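Local coordinates for phosphoribosylaminoimidazole carboxylase (Bombyx mori, PDB 4JA0) that carries out two steps of purine biosynthesis, joining AIR carboxylase and SAICAR synthetase activities in one chain, at the interface of chains A and B and the interface of chains A and C. Coordinates in Å, arbitrary orientation; residue numbers count along the deposited sequence, not the author numbering. Chains: chain A/B/C, Phosphoribosylaminoimidazole carboxylase.

Contact 1: the interface of chains A and B. Residues chain A 363, 366-367; chain B 332-333, 361.
The backbone N-H of B:Ser333 donates to the carbonyl of A:Ser367, N to O 3.2 Å with 143° at the hydrogen, and the chain is turned on both sides, since A:Ser367 and B:Arg332 each have a positive phi. Both segments belong to the AIR carboxylase (PurE-type) part of the enzyme, and B:Arg332 and B:Ser333 lie in its glycine-rich GRSNG loop. The side chain of A:Ser367 turns back on its own loop: with chi1 65° its OG sits between the backbone N and the carbonyl carbon and donates to A:Leu366 O at 2.8 Å. The donor stands above that carbonyl plane, 47° out of it. The same OG faces the carboxylate of B:Asp361 from across the interface, OG to OD1 3.5 Å, a polar approach too long to be counted as a hydrogen bond. With an alanine here, A:Leu366 O is likely to lose its hydroxyl partner and B:Asp361 to face only a methyl group, the loop being freer to shift its carbonyl. Behind the loop, A:Leu366 lays CD1 over one face of the A:Trp363 indole, 3.9 Å above its plane and offset toward the rim. B:Arg332 brings CB to 3.7 Å from A:Ser367 O, while its chain runs extended from CG to NE.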
loop_
_atom_site.group_PDB
_atom_site.type_symbol
_atom_site.label_atom_id
_atom_site.label_comp_id
_atom_site.label_asym_id
_atom_site.label_seq_id
_atom_site.Cartn_x
_atom_site.Cartn_y
_atom_site.Cartn_z
ATOM N N TRP A 363 -6.354 7.978 -6.827
ATOM C CA TRP A 363 -6.111 9.173 -6.056
ATOM C C TRP A 363 -5.942 10.376 -6.944
ATOM O O TRP A 363 -5.960 11.492 -6.465
ATOM C CB TRP A 363 -4.895 9.002 -5.162
ATOM C CG TRP A 363 -5.106 7.986 -4.120
ATOM C CD1 TRP A 363 -4.730 6.671 -4.153
ATOM C CD2 TRP A 363 -5.792 8.177 -2.878
ATOM N NE1 TRP A 363 -5.122 6.038 -2.988
ATOM C CE2 TRP A 363 -5.773 6.945 -2.194
ATOM C CE3 TRP A 363 -6.407 9.276 -2.277
ATOM C CZ2 TRP A 363 -6.352 6.785 -0.942
ATOM C CZ3 TRP A 363 -6.968 9.120 -1.037
ATOM C CH2 TRP A 363 -6.951 7.887 -0.385
ATOM N N LEU A 366 -9.825 11.238 -6.795
ATOM C CA LEU A 366 -9.983 11.772 -5.447
ATOM C C LEU A 366 -8.908 12.813 -5.239
ATOM O O LEU A 366 -8.087 13.037 -6.132
ATOM C CB LEU A 366 -9.772 10.661 -4.434
ATOM C CG LEU A 366 -10.558 9.366 -4.599
ATOM C CD1 LEU A 366 -9.863 8.248 -3.819
ATOM C CD2 LEU A 366 -11.971 9.563 -4.095
ATOM N N SER A 367 -8.907 13.468 -4.088
ATOM C CA SER A 367 -7.807 14.400 -3.752
ATOM C C SER A 367 -7.570 15.407 -4.870
ATOM O O SER A 367 -6.491 15.480 -5.478
ATOM C CB SER A 367 -6.482 13.697 -3.353
ATOM O OG SER A 367 -5.895 12.967 -4.405
ATOM N N ARG B 332 -1.179 17.402 -4.043
ATOM C CA ARG B 332 -2.321 16.554 -4.348
ATOM C C ARG B 332 -2.264 15.937 -5.739
ATOM O O ARG B 332 -1.224 15.503 -6.187
ATOM C CB ARG B 332 -3.628 17.331 -4.163
ATOM C CG ARG B 332 -3.827 17.755 -2.762
ATOM C CD ARG B 332 -5.079 18.520 -2.634
ATOM N NE ARG B 332 -5.284 18.941 -1.256
ATOM C CZ ARG B 332 -6.422 19.444 -0.812
ATOM N NH1 ARG B 332 -7.433 19.588 -1.650
ATOM N NH2 ARG B 332 -6.550 19.797 0.456
ATOM N N SER B 333 -3.406 15.866 -6.407
ATOM C CA SER B 333 -3.421 15.354 -7.769
ATOM C C SER B 333 -2.821 16.393 -8.704
ATOM O O SER B 333 -3.420 17.456 -8.977
ATOM C CB SER B 333 -4.832 14.971 -8.215
ATOM O OG SER B 333 -4.830 14.503 -9.552
ATOM N N ASP B 361 -0.179 10.335 -3.801
ATOM C CA ASP B 361 -0.345 11.370 -4.814
ATOM C C ASP B 361 0.634 11.258 -5.971
ATOM O O ASP B 361 0.390 11.807 -7.050
ATOM C CB ASP B 361 -0.211 12.762 -4.203
ATOM C CG ASP B 361 -1.409 13.162 -3.365
ATOM O OD1 ASP B 361 -2.509 12.566 -3.545
ATOM O OD2 ASP B 361 -1.244 14.098 -2.541
#

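Contact 2: the interface of chains A and C. Residues chain A 117-119, 122; chain C 146-147, 149-150.
The phenyl ring of A:Phe122 and the side chain of C:Glu146 cross at about a right angle. C:Glu146 bends at chi2 and is poorly ordered, and the placing of its carboxylate is therefore uncertain. As modelled, the touching atoms are CE2 of the ring and the methylene CG of C:Glu146, 3.7 Å apart, with the methylene rather than the carboxylate the nearer group. On the opposite rim of the same ring, C:Ser150 brings OG to 3.8 Å from CD1. Both C:Glu146 CG and C:Ser150 OG lie on one side of the ring plane, displaced beyond its edge, so the phenyl rests slantwise against the short helix 145-150 of chain C. A:Phe122 reaches it with CG anti to the backbone N (chi1 176°).

A second right-angled crossing pairs A:Val118 with C:Gln147. Here the CG2 branch of the valine meets the methylene CG of the glutamine at 3.7 Å. Both chains place these residues in their SAICAR synthetase regions, where a loop of chain A packs on one side of the helix mainly through carbon contacts among the residues described; the two-fold repeats it with the chains exchanged. This packing probably helps pair the SAICAR synthetase regions of two subunits. C:Ser150 is wedged beside the loop backbone: its CB lies 3.4 Å from A:Gly117 O, and its OG lies 3.5 Å from the ring carbon CD of A:Pro119.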
loop_
_atom_site.group_PDB
_atom_site.type_symbol
_atom_site.label_atom_id
_atom_site.label_comp_id
_atom_site.label_asym_id
_atom_site.label_seq_id
_atom_site.Cartn_x
_atom_site.Cartn_y
_atom_site.Cartn_z
ATOM N N GLY A 117 -57.585 10.659 19.069
ATOM C CA GLY A 117 -56.516 11.423 19.705
ATOM C C GLY A 117 -55.466 11.941 18.716
ATOM O O GLY A 117 -54.753 12.919 18.979
ATOM N N VAL A 118 -55.365 11.246 17.584
ATOM C CA VAL A 118 -54.533 11.639 16.459
ATOM C C VAL A 118 -55.292 12.652 15.616
ATOM O O VAL A 118 -56.357 12.333 15.084
ATOM C CB VAL A 118 -54.245 10.425 15.568
ATOM C CG1 VAL A 118 -53.390 10.821 14.356
ATOM C CG2 VAL A 118 -53.605 9.318 16.389
ATOM N N PRO A 119 -54.765 13.880 15.499
ATOM C CA PRO A 119 -55.476 14.950 14.779
ATOM C C PRO A 119 -55.382 14.840 13.264
ATOM O O PRO A 119 -54.414 14.281 12.729
ATOM C CB PRO A 119 -54.766 16.217 15.255
ATOM C CG PRO A 119 -53.392 15.775 15.574
ATOM C CD PRO A 119 -53.516 14.366 16.113
ATOM N N PHE A 122 -52.065 14.843 10.664
ATOM C CA PHE A 122 -50.868 14.211 11.224
ATOM C C PHE A 122 -50.129 13.438 10.156
ATOM O O PHE A 122 -50.706 12.542 9.526
ATOM C CB PHE A 122 -51.226 13.267 12.365
ATOM C CG PHE A 122 -50.051 12.505 12.918
ATOM C CD1 PHE A 122 -49.367 12.968 14.035
ATOM C CD2 PHE A 122 -49.633 11.318 12.332
ATOM C CE1 PHE A 122 -48.281 12.261 14.563
ATOM C CE2 PHE A 122 -48.547 10.613 12.849
ATOM C CZ PHE A 122 -47.882 11.083 13.973
ATOM N N GLU C 146 -48.597 6.450 17.467
ATOM C CA GLU C 146 -49.112 7.759 17.092
ATOM C C GLU C 146 -50.001 8.342 18.183
ATOM O O GLU C 146 -49.827 9.494 18.585
ATOM C CB GLU C 146 -49.928 7.655 15.798
ATOM C CG GLU C 146 -49.122 7.360 14.553
ATOM C CD GLU C 146 -48.783 5.882 14.409
ATOM O OE1 GLU C 146 -49.079 5.092 15.345
ATOM O OE2 GLU C 146 -48.223 5.514 13.350
ATOM N N GLN C 147 -50.921 7.525 18.693
ATOM C CA GLN C 147 -51.817 7.974 19.752
ATOM C C GLN C 147 -51.027 8.406 20.988
ATOM O O GLN C 147 -51.310 9.466 21.558
ATOM C CB GLN C 147 -52.858 6.894 20.108
ATOM C CG GLN C 147 -53.941 6.703 19.044
ATOM C CD GLN C 147 -54.945 5.610 19.384
ATOM O OE1 GLN C 147 -54.707 4.424 19.151
ATOM N NE2 GLN C 147 -56.083 6.016 19.929
ATOM N N ILE C 149 -47.934 9.448 21.022
ATOM C CA ILE C 149 -47.253 10.683 20.688
ATOM C C ILE C 149 -48.217 11.873 20.684
ATOM O O ILE C 149 -47.933 12.897 21.301
ATOM C CB ILE C 149 -46.510 10.577 19.340
ATOM C CG1 ILE C 149 -45.047 10.213 19.576
ATOM C CG2 ILE C 149 -46.561 11.882 18.593
ATOM C CD1 ILE C 149 -44.770 8.740 19.484
ATOM N N SER C 150 -49.369 11.724 20.035
ATOM C CA SER C 150 -50.321 12.835 19.931
ATOM C C SER C 150 -50.979 13.158 21.276
ATOM O O SER C 150 -51.616 14.199 21.436
ATOM C CB SER C 150 -51.371 12.590 18.829
ATOM O OG SER C 150 -50.795 12.624 17.519
#

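Contact 3: the interface of chains A and B. Residues chain A 334, 338-339, 364, 369, 372; chain B 303-304, 333.
Carbon packing centres on B:His304, whose imidazole belongs to the SAH sequence conserved in PurE-type AIR carboxylases. A:Pro369 sets CG over one face of the ring, 3.3 Å above the plane and offset toward the rim, in a CH-pi contact that comes nearest to CD2 (CG to CD2 3.4 Å). A:Pro338, in the first turn of helix 336-343, comes beside the ND1-CE1 bond, somewhat above the ring plane, with its CB 3.6 Å from ND1. A:Leu372 meets the stem of the histidine, CD1 to CB 3.8 Å, crossing it at about a right angle. With chi1 -50°, CG of B:His304 lies beside its backbone N, carrying the ring in among these chain A residues. A:Val339 turns its CG2 branch to the backbone carbonyl of B:Ala303, CG2 to O 3.4 Å.

Hydrogen bonding lies to one side of this packing. The hydroxyl OG of B:Ser333 donates to A:Ser364 O at 2.9 Å, tilted 17° from the carbonyl plane. Behind it, A:Asn334 N donates to A:Ser364 OG at 3.0 Å, tying its loop to the 3-10 helix 362-364. The patch thus fixes a conserved, probably active-site histidine of one subunit against its neighbour, as expected of PurE enzymes, whose active sites form between subunits.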
loop_
_atom_site.group_PDB
_atom_site.type_symbol
_atom_site.label_atom_id
_atom_site.label_comp_id
_atom_site.label_asym_id
_atom_site.label_seq_id
_atom_site.Cartn_x
_atom_site.Cartn_y
_atom_site.Cartn_z
ATOM N N ASN A 334 -5.859 10.798 -13.930
ATOM C CA ASN A 334 -7.040 11.507 -14.404
ATOM C C ASN A 334 -6.951 13.012 -14.175
ATOM O O ASN A 334 -7.085 13.491 -13.037
ATOM C CB ASN A 334 -8.285 10.899 -13.742
ATOM C CG ASN A 334 -9.528 11.762 -13.886
ATOM O OD1 ASN A 334 -9.710 12.480 -14.885
ATOM N ND2 ASN A 334 -10.422 11.657 -12.899
ATOM N N PRO A 338 -10.958 16.534 -13.056
ATOM C CA PRO A 338 -10.607 17.745 -12.305
ATOM C C PRO A 338 -10.530 18.986 -13.142
ATOM O O PRO A 338 -10.864 20.054 -12.632
ATOM C CB PRO A 338 -9.237 17.409 -11.729
ATOM C CG PRO A 338 -9.317 15.921 -11.499
ATOM C CD PRO A 338 -10.071 15.406 -12.708
ATOM N N VAL A 339 -10.119 18.871 -14.398
ATOM C CA VAL A 339 -10.076 20.053 -15.256
ATOM C C VAL A 339 -11.497 20.517 -15.617
ATOM O O VAL A 339 -11.780 21.712 -15.564
ATOM C CB VAL A 339 -9.140 19.843 -16.487
ATOM C CG1 VAL A 339 -9.494 20.771 -17.638
ATOM C CG2 VAL A 339 -7.694 20.066 -16.062
ATOM N N SER A 364 -5.809 10.158 -8.248
ATOM C CA SER A 364 -5.744 11.269 -9.200
ATOM C C SER A 364 -7.136 11.833 -9.411
ATOM O O SER A 364 -7.281 12.966 -9.855
ATOM C CB SER A 364 -5.140 10.824 -10.532
ATOM O OG SER A 364 -5.890 9.788 -11.140
ATOM N N PRO A 369 -7.545 19.495 -6.100
ATOM C CA PRO A 369 -7.180 20.770 -5.461
ATOM C C PRO A 369 -8.377 21.456 -4.807
ATOM O O PRO A 369 -9.545 21.166 -5.114
ATOM C CB PRO A 369 -6.647 21.603 -6.619
ATOM C CG PRO A 369 -7.093 20.877 -7.867
ATOM C CD PRO A 369 -7.153 19.447 -7.517
ATOM N N LEU A 372 -12.597 22.429 -5.873
ATOM C CA LEU A 372 -13.177 21.637 -6.955
ATOM C C LEU A 372 -14.153 20.621 -6.376
ATOM O O LEU A 372 -13.838 19.960 -5.398
ATOM C CB LEU A 372 -12.104 20.917 -7.746
ATOM C CG LEU A 372 -11.088 21.775 -8.478
ATOM C CD1 LEU A 372 -10.506 20.928 -9.577
ATOM C CD2 LEU A 372 -11.722 23.028 -9.027
ATOM N N ALA B 303 -3.713 24.553 -13.255
ATOM C CA ALA B 303 -4.166 23.945 -14.499
ATOM C C ALA B 303 -5.633 23.547 -14.384
ATOM O O ALA B 303 -6.215 23.053 -15.339
ATOM C CB ALA B 303 -3.298 22.742 -14.862
ATOM N N HIS B 304 -6.203 23.717 -13.192
ATOM C CA HIS B 304 -7.608 23.402 -12.925
ATOM C C HIS B 304 -8.438 24.670 -12.775
ATOM O O HIS B 304 -9.529 24.795 -13.339
ATOM C CB HIS B 304 -7.741 22.630 -11.623
ATOM C CG HIS B 304 -6.825 21.461 -11.513
ATOM N ND1 HIS B 304 -7.103 20.240 -12.092
ATOM C CD2 HIS B 304 -5.651 21.309 -10.860
ATOM C CE1 HIS B 304 -6.130 19.389 -11.809
ATOM N NE2 HIS B 304 -5.239 20.012 -11.062
ATOM N N SER B 333 -3.406 15.866 -6.407
ATOM C CA SER B 333 -3.421 15.354 -7.769
ATOM C C SER B 333 -2.821 16.393 -8.704
ATOM O O SER B 333 -3.420 17.456 -8.977
ATOM C CB SER B 333 -4.832 14.971 -8.215
ATOM O OG SER B 333 -4.830 14.503 -9.552
#

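Contacts 1 and 3 are neighbouring parts of one A-B interface, their C-alpha centres about 8 Å apart. They share B:Ser333, whose backbone and side chain serve one each, and both draw on the 3-10 helix 362-364 of chain A. Contact 2 lies about 52 Å from contact 1 and 53 Å from contact 3, in the SAICAR synthetase region and facing chain C. One chain thus meets different partners through its two enzymatic regions. Each interface is two-fold symmetric, and their combination is consistent with the deposited eight-chain assembly, in which both regions probably contribute to oligomerisation.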